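Local coordinates for protein Lic12234 (PDB 4TZH) that is of unknown function but is a leucine-rich repeat protein of a human pathogen, a presumed virulence factor that may, as such repeats often do, bind other proteins, at residues L132-L138 with L155-L161; S139-L145 with N162-T168. All coordinates share one frame; numbering follows the deposited sequence.

Followed from the N terminus, the chain passes through 132-138, runs straight on into 139-145, leaves the sheet side of the solenoid and returns at 155-161, 17 residues after the end of 132-138, and then runs on into 162-168. Contact 1 closes the coil at the level where the turns lead into strands 137-139 and 160-162; contact 2 closes it just beyond, where both strands give out into loops. The two contacts cross rather than nest, since their segments alternate along the chain. They join directly where Leu138 O lies 2.9 Å from Asn162 N, a probable hydrogen bond. Together they tie the turn, strand and following loop of one coil to those of the next.

Contact 1: L132-L138 with L155-L161; sequences LENLVSL and LKKLRIL
Val136 O takes two backbone N-H groups from the other segment: Arg159 N at 2.8 Å, tilted 24° from the carbonyl plane, and Ile160 N at 3.2 Å, approaching nearly along the C=O axis. Leu138 N then gives an almost straight bond to Ile160 O, completing the start of a parallel pairing in which Ser137 sits beside Ile160 and Leu138 beside Leu161.

Apolar contacts line the inner side. Leu138 and Leu161 lie alongside each other, pointing the same way, with CD2 of Leu138 3.9 Å from CD1 of Leu161. In Leu158 a chi1 of -165° places CG beside the carbonyl carbon, which brings CD1 up against Leu138 CB at 4.0 Å. Further back, Leu155 CD1 meets Leu135 CD2 at 3.9 Å, the two side chains crossing at a slant. On the outer side, Val136 CG1 rests against CB and CG of Arg159, whose guanidinium NH1 turns back to Lys156 O and Leu158 O.

Water fills in where the two turns separate: one molecule donates to Leu135 O (2.7 Å) and to Glu133 O, and accepts from Lys157 N.

Type I turns at 132-135 and 155-158 feed equivalent strands one coil apart, and Leu115 of strand 114-116 packs on Leu135 and Leu138 in turn. Such stacking of parallel strands over ranks of leucines is the hallmark of the leucine-rich repeat solenoid.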
loop_
_atom_site.group_PDB
_atom_site.type_symbol
_atom_site.label_atom_id
_atom_site.label_comp_id
_atom_site.label_asym_id
_atom_site.label_seq_id
_atom_site.Cartn_x
_atom_site.Cartn_y
_atom_site.Cartn_z
ATOM N N LEU A 132 6.092 -0.505 10.847
ATOM C CA LEU A 132 6.722 -0.490 9.516
ATOM C C LEU A 132 8.123 0.070 9.589
ATOM O O LEU A 132 8.403 1.174 9.140
ATOM C CB LEU A 132 5.845 0.275 8.525
ATOM C CG LEU A 132 4.470 -0.364 8.318
ATOM C CD1 LEU A 132 3.627 0.515 7.428
ATOM C CD2 LEU A 132 4.598 -1.772 7.690
ATOM N N GLU A 133 9.038 -0.728 10.153
ATOM C CA GLU A 133 10.398 -0.262 10.430
ATOM C C GLU A 133 11.195 0.195 9.231
ATOM O O GLU A 133 12.113 1.005 9.386
ATOM C CB GLU A 133 11.210 -1.331 11.185
ATOM C CG GLU A 133 10.575 -1.780 12.491
ATOM C CD GLU A 133 11.398 -2.674 13.397
ATOM O OE1 GLU A 133 12.631 -2.473 13.489
ATOM O OE2 GLU A 133 10.787 -3.528 14.078
ATOM N N ASN A 134 10.876 -0.335 8.024
ATOM C CA ASN A 134 11.647 0.016 6.854
ATOM C C ASN A 134 10.984 1.138 6.025
ATOM O O ASN A 134 11.459 1.462 4.949
ATOM C CB ASN A 134 11.821 -1.242 6.010
ATOM C CG ASN A 134 12.834 -2.169 6.626
ATOM O OD1 ASN A 134 12.549 -3.362 6.861
ATOM N ND2 ASN A 134 14.017 -1.643 6.873
ATOM N N LEU A 135 9.902 1.736 6.553
ATOM C CA LEU A 135 9.201 2.759 5.786
ATOM C C LEU A 135 10.042 4.014 5.644
ATOM O O LEU A 135 10.480 4.558 6.675
ATOM C CB LEU A 135 7.858 3.041 6.438
ATOM C CG LEU A 135 6.800 3.666 5.538
ATOM C CD1 LEU A 135 6.383 2.703 4.418
ATOM C CD2 LEU A 135 5.618 4.105 6.352
ATOM N N VAL A 136 10.220 4.492 4.401
ATOM C CA VAL A 136 11.011 5.670 4.066
ATOM C C VAL A 136 10.107 6.824 3.623
ATOM O O VAL A 136 10.400 8.001 3.846
ATOM C CB VAL A 136 12.044 5.290 2.978
ATOM C CG1 VAL A 136 12.834 6.496 2.490
ATOM C CG2 VAL A 136 13.000 4.204 3.491
ATOM N N SER A 137 8.995 6.475 2.965
ATOM C CA SER A 137 8.123 7.528 2.466
ATOM C C SER A 137 6.670 7.147 2.726
ATOM O O SER A 137 6.255 6.028 2.402
ATOM C CB SER A 137 8.349 7.705 0.963
ATOM O OG SER A 137 7.506 8.749 0.496
ATOM N N LEU A 138 5.919 8.067 3.345
ATOM C CA LEU A 138 4.512 7.840 3.653
ATOM C C LEU A 138 3.739 9.035 3.128
ATOM O O LEU A 138 3.950 10.148 3.636
ATOM C CB LEU A 138 4.301 7.653 5.145
ATOM C CG LEU A 138 2.874 7.491 5.651
ATOM C CD1 LEU A 138 2.146 6.326 4.951
ATOM C CD2 LEU A 138 2.854 7.289 7.164
ATOM N N LEU A 155 8.716 5.221 13.415
ATOM C CA LEU A 155 9.236 4.980 12.062
ATOM C C LEU A 155 10.543 5.744 11.874
ATOM O O LEU A 155 10.581 6.821 11.290
ATOM C CB LEU A 155 8.188 5.380 11.003
ATOM C CG LEU A 155 6.817 4.712 11.141
ATOM C CD1 LEU A 155 5.889 5.224 10.064
ATOM C CD2 LEU A 155 6.915 3.204 11.065
ATOM N N LYS A 156 11.630 5.153 12.373
ATOM C CA LYS A 156 12.936 5.818 12.400
ATOM C C LYS A 156 13.609 6.011 11.049
ATOM O O LYS A 156 14.502 6.860 10.939
ATOM C CB LYS A 156 13.895 5.104 13.375
ATOM C CG LYS A 156 13.333 4.944 14.788
ATOM C CD LYS A 156 13.136 6.283 15.499
ATOM C CE LYS A 156 12.562 6.110 16.883
ATOM N NZ LYS A 156 12.358 7.420 17.557
ATOM N N LYS A 157 13.177 5.281 10.007
ATOM C CA LYS A 157 13.768 5.425 8.685
ATOM C C LYS A 157 12.904 6.351 7.813
ATOM O O LYS A 157 13.274 6.640 6.672
ATOM C CB LYS A 157 13.876 4.056 8.019
ATOM C CG LYS A 157 15.038 3.220 8.568
ATOM C CD LYS A 157 15.138 1.874 7.859
ATOM C CE LYS A 157 15.385 1.951 6.371
ATOM N NZ LYS A 157 15.874 0.642 5.866
ATOM N N LEU A 158 11.806 6.865 8.387
ATOM C CA LEU A 158 10.912 7.722 7.601
ATOM C C LEU A 158 11.637 9.027 7.234
ATOM O O LEU A 158 12.155 9.737 8.125
ATOM C CB LEU A 158 9.637 7.968 8.385
ATOM C CG LEU A 158 8.476 8.537 7.572
ATOM C CD1 LEU A 158 8.032 7.548 6.500
ATOM C CD2 LEU A 158 7.335 8.936 8.462
ATOM N N ARG A 159 11.667 9.339 5.930
ATOM C CA ARG A 159 12.353 10.528 5.425
ATOM C C ARG A 159 11.395 11.568 4.896
ATOM O O ARG A 159 11.722 12.754 4.861
ATOM C CB ARG A 159 13.422 10.137 4.392
ATOM C CG ARG A 159 14.568 9.273 4.987
ATOM C CD ARG A 159 15.282 9.948 6.168
ATOM N NE ARG A 159 16.188 9.058 6.908
ATOM C CZ ARG A 159 16.033 8.682 8.176
ATOM N NH1 ARG A 159 14.984 9.094 8.877
ATOM N NH2 ARG A 159 16.917 7.879 8.750
ATOM N N ILE A 160 10.206 11.133 4.455
ATOM C CA ILE A 160 9.167 12.033 3.964
ATOM C C ILE A 160 7.844 11.631 4.544
ATOM O O ILE A 160 7.425 10.468 4.385
ATOM C CB ILE A 160 9.047 12.059 2.419
ATOM C CG1 ILE A 160 10.378 12.484 1.754
ATOM C CG2 ILE A 160 7.911 13.000 2.000
ATOM C CD1 ILE A 160 10.265 12.583 0.221
ATOM N N LEU A 161 7.165 12.599 5.188
ATOM C CA LEU A 161 5.800 12.392 5.653
ATOM C C LEU A 161 4.946 13.457 4.950
ATOM O O LEU A 161 5.140 14.649 5.236
ATOM C CB LEU A 161 5.688 12.529 7.181
ATOM C CG LEU A 161 4.286 12.449 7.756
ATOM C CD1 LEU A 161 3.637 11.088 7.468
ATOM C CD2 LEU A 161 4.309 12.693 9.278
HETATM O O HOH W 1 10.728 3.870 9.298
HETATM O O HOH W 2 12.572 2.302 11.938
#

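Contact 2: S139-L145 with N162-T168; sequences SLSSNKL and NLWDNPT
The asparagine ladder of a leucine-rich repeat runs through this contact, with Asn143 and Asn166 at equivalent places in successive coils. Asn166 holds its amide inside the loop by both ends. Its ND2 donates to Leu140 O across the contact at 3.0 Å and to Leu163 O in its own segment, both acceptors lying in the amide plane. Its OD1 accepts a nearly straight bond from Leu145 N (3.2 Å) and a weak one from Asn143 N. Chi1 of -78°, with CG anti to the carbonyl carbon, swings the amide inward, where Leu145 crosses it and brings CD1 to 3.8 Å from Asn166 CG.

Leu140 O is gripped twice, because Asn143 ND2 reaches it from the opposite face of its plane. The ladder goes on into the preceding coil, where Asn143 bonds to Leu117 O and Leu122 N.

Backbone bonds keep the coils in step beyond the strands: Leu140 N to Asn162 O at 2.8 Å, and Ser142 N to Trp164 O. In the interior, Leu140 CD1 and Leu145 CD1 both pack on Leu163 CD2.

At the surface, Ser142 OG donates to Asp165 OD2 at 2.6 Å, on the anti lone pair. Asn162 OD1 accepts from Trp164 N in an Asx turn, and Asn162 ND2 lies over one face of the indole, offset toward the rim; NE1 of that ring bonds to Glu188. At the far end Thr168 OG1 donates to Leu145 O at 2.7 Å from above the carbonyl plane, and accepts from a water that also donates to Asn143 O.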
loop_
_atom_site.group_PDB
_atom_site.type_symbol
_atom_site.label_atom_id
_atom_site.label_comp_id
_atom_site.label_asym_id
_atom_site.label_seq_id
_atom_site.Cartn_x
_atom_site.Cartn_y
_atom_site.Cartn_z
ATOM N N SER A 139 2.851 8.808 2.150
ATOM C CA SER A 139 2.097 9.886 1.551
ATOM C C SER A 139 0.641 9.761 1.896
ATOM O O SER A 139 0.042 8.719 1.601
ATOM C CB SER A 139 2.311 9.870 0.057
ATOM O OG SER A 139 1.776 11.083 -0.432
ATOM N N LEU A 140 0.103 10.762 2.570
ATOM C CA LEU A 140 -1.284 10.779 3.053
ATOM C C LEU A 140 -1.984 12.033 2.538
ATOM O O LEU A 140 -2.973 12.454 3.150
ATOM C CB LEU A 140 -1.286 10.781 4.604
ATOM C CG LEU A 140 -0.815 9.459 5.217
ATOM C CD1 LEU A 140 -0.354 9.660 6.640
ATOM C CD2 LEU A 140 -1.916 8.397 5.120
ATOM N N SER A 141 -1.526 12.597 1.427
ATOM C CA SER A 141 -2.157 13.828 0.993
ATOM C C SER A 141 -3.588 13.610 0.572
ATOM O O SER A 141 -3.955 12.508 0.144
ATOM C CB SER A 141 -1.381 14.495 -0.129
ATOM O OG SER A 141 -1.210 13.610 -1.223
ATOM N N SER A 142 -4.418 14.647 0.718
ATOM C CA SER A 142 -5.821 14.546 0.329
ATOM C C SER A 142 -6.551 13.390 0.963
ATOM O O SER A 142 -7.114 12.539 0.277
ATOM C CB SER A 142 -5.962 14.518 -1.189
ATOM O OG SER A 142 -5.409 15.695 -1.755
ATOM N N ASN A 143 -6.575 13.377 2.284
ATOM C CA ASN A 143 -7.343 12.417 3.072
ATOM C C ASN A 143 -8.280 13.229 3.970
ATOM O O ASN A 143 -8.559 14.391 3.662
ATOM C CB ASN A 143 -6.421 11.475 3.839
ATOM C CG ASN A 143 -6.079 10.273 2.985
ATOM O OD1 ASN A 143 -6.856 9.326 2.927
ATOM N ND2 ASN A 143 -4.978 10.311 2.244
ATOM N N LYS A 144 -8.805 12.626 5.036
ATOM C CA LYS A 144 -9.745 13.329 5.924
ATOM C C LYS A 144 -9.206 13.220 7.352
ATOM O O LYS A 144 -9.957 13.032 8.321
ATOM C CB LYS A 144 -11.147 12.690 5.780
ATOM C CG LYS A 144 -11.743 12.808 4.367
ATOM C CD LYS A 144 -12.204 14.223 4.007
ATOM C CE LYS A 144 -12.518 14.340 2.533
ATOM N NZ LYS A 144 -12.725 15.754 2.125
ATOM N N LEU A 145 -7.881 13.320 7.491
ATOM C CA LEU A 145 -7.196 13.085 8.753
ATOM C C LEU A 145 -7.623 13.999 9.846
ATOM O O LEU A 145 -7.767 15.199 9.625
ATOM C CB LEU A 145 -5.682 13.197 8.615
ATOM C CG LEU A 145 -5.023 12.144 7.749
ATOM C CD1 LEU A 145 -3.564 12.494 7.564
ATOM C CD2 LEU A 145 -5.157 10.746 8.346
ATOM N N ASN A 162 4.059 13.066 4.022
ATOM C CA ASN A 162 3.296 14.063 3.271
ATOM C C ASN A 162 1.857 14.093 3.748
ATOM O O ASN A 162 1.125 13.111 3.578
ATOM C CB ASN A 162 3.406 13.751 1.786
ATOM C CG ASN A 162 2.909 14.917 0.978
ATOM O OD1 ASN A 162 1.899 15.521 1.312
ATOM N ND2 ASN A 162 3.715 15.327 -0.029
ATOM N N LEU A 163 1.480 15.211 4.348
ATOM C CA LEU A 163 0.136 15.414 4.908
ATOM C C LEU A 163 -0.589 16.533 4.177
ATOM O O LEU A 163 -1.572 17.053 4.701
ATOM C CB LEU A 163 0.199 15.751 6.430
ATOM C CG LEU A 163 0.942 14.692 7.266
ATOM C CD1 LEU A 163 1.079 15.151 8.717
ATOM C CD2 LEU A 163 0.216 13.364 7.229
ATOM N N TRP A 164 -0.132 16.912 2.963
ATOM C CA TRP A 164 -0.803 18.000 2.252
ATOM C C TRP A 164 -2.300 17.768 2.105
ATOM O O TRP A 164 -2.756 16.634 1.975
ATOM C CB TRP A 164 -0.241 18.150 0.841
ATOM C CG TRP A 164 1.141 18.767 0.766
ATOM C CD1 TRP A 164 1.713 19.649 1.639
ATOM C CD2 TRP A 164 2.074 18.599 -0.302
ATOM N NE1 TRP A 164 2.971 20.024 1.181
ATOM C CE2 TRP A 164 3.221 19.373 0.007
ATOM C CE3 TRP A 164 2.077 17.832 -1.467
ATOM C CZ2 TRP A 164 4.337 19.426 -0.838
ATOM C CZ3 TRP A 164 3.182 17.884 -2.306
ATOM C CH2 TRP A 164 4.303 18.652 -1.976
ATOM N N ASP A 165 -3.064 18.866 2.069
ATOM C CA ASP A 165 -4.509 18.803 1.841
ATOM C C ASP A 165 -5.253 17.902 2.822
ATOM O O ASP A 165 -6.063 17.048 2.420
ATOM C CB ASP A 165 -4.845 18.468 0.377
ATOM C CG ASP A 165 -6.341 18.533 0.051
ATOM O OD1 ASP A 165 -7.044 19.391 0.636
ATOM O OD2 ASP A 165 -6.808 17.725 -0.784
ATOM N N ASN A 166 -5.013 18.125 4.113
ATOM C CA ASN A 166 -5.791 17.496 5.193
ATOM C C ASN A 166 -6.229 18.639 6.099
ATOM O O ASN A 166 -5.796 18.731 7.257
ATOM C CB ASN A 166 -4.996 16.440 5.964
ATOM C CG ASN A 166 -4.903 15.154 5.219
ATOM O OD1 ASN A 166 -5.835 14.340 5.245
ATOM N ND2 ASN A 166 -3.752 14.937 4.543
ATOM N N PRO A 167 -7.139 19.511 5.590
ATOM C CA PRO A 167 -7.572 20.662 6.405
ATOM C C PRO A 167 -8.341 20.304 7.669
ATOM O O PRO A 167 -8.507 21.159 8.538
ATOM C CB PRO A 167 -8.407 21.506 5.433
ATOM C CG PRO A 167 -8.880 20.548 4.406
ATOM C CD PRO A 167 -7.757 19.542 4.247
ATOM N N THR A 168 -8.802 19.047 7.765
ATOM C CA THR A 168 -9.515 18.459 8.905
ATOM C C THR A 168 -8.559 18.161 10.078
ATOM O O THR A 168 -9.011 17.916 11.195
ATOM C CB THR A 168 -10.234 17.169 8.463
ATOM O OG1 THR A 168 -9.291 16.349 7.739
ATOM C CG2 THR A 168 -11.447 17.439 7.567
HETATM O O HOH W 3 -9.100 16.641 5.089
#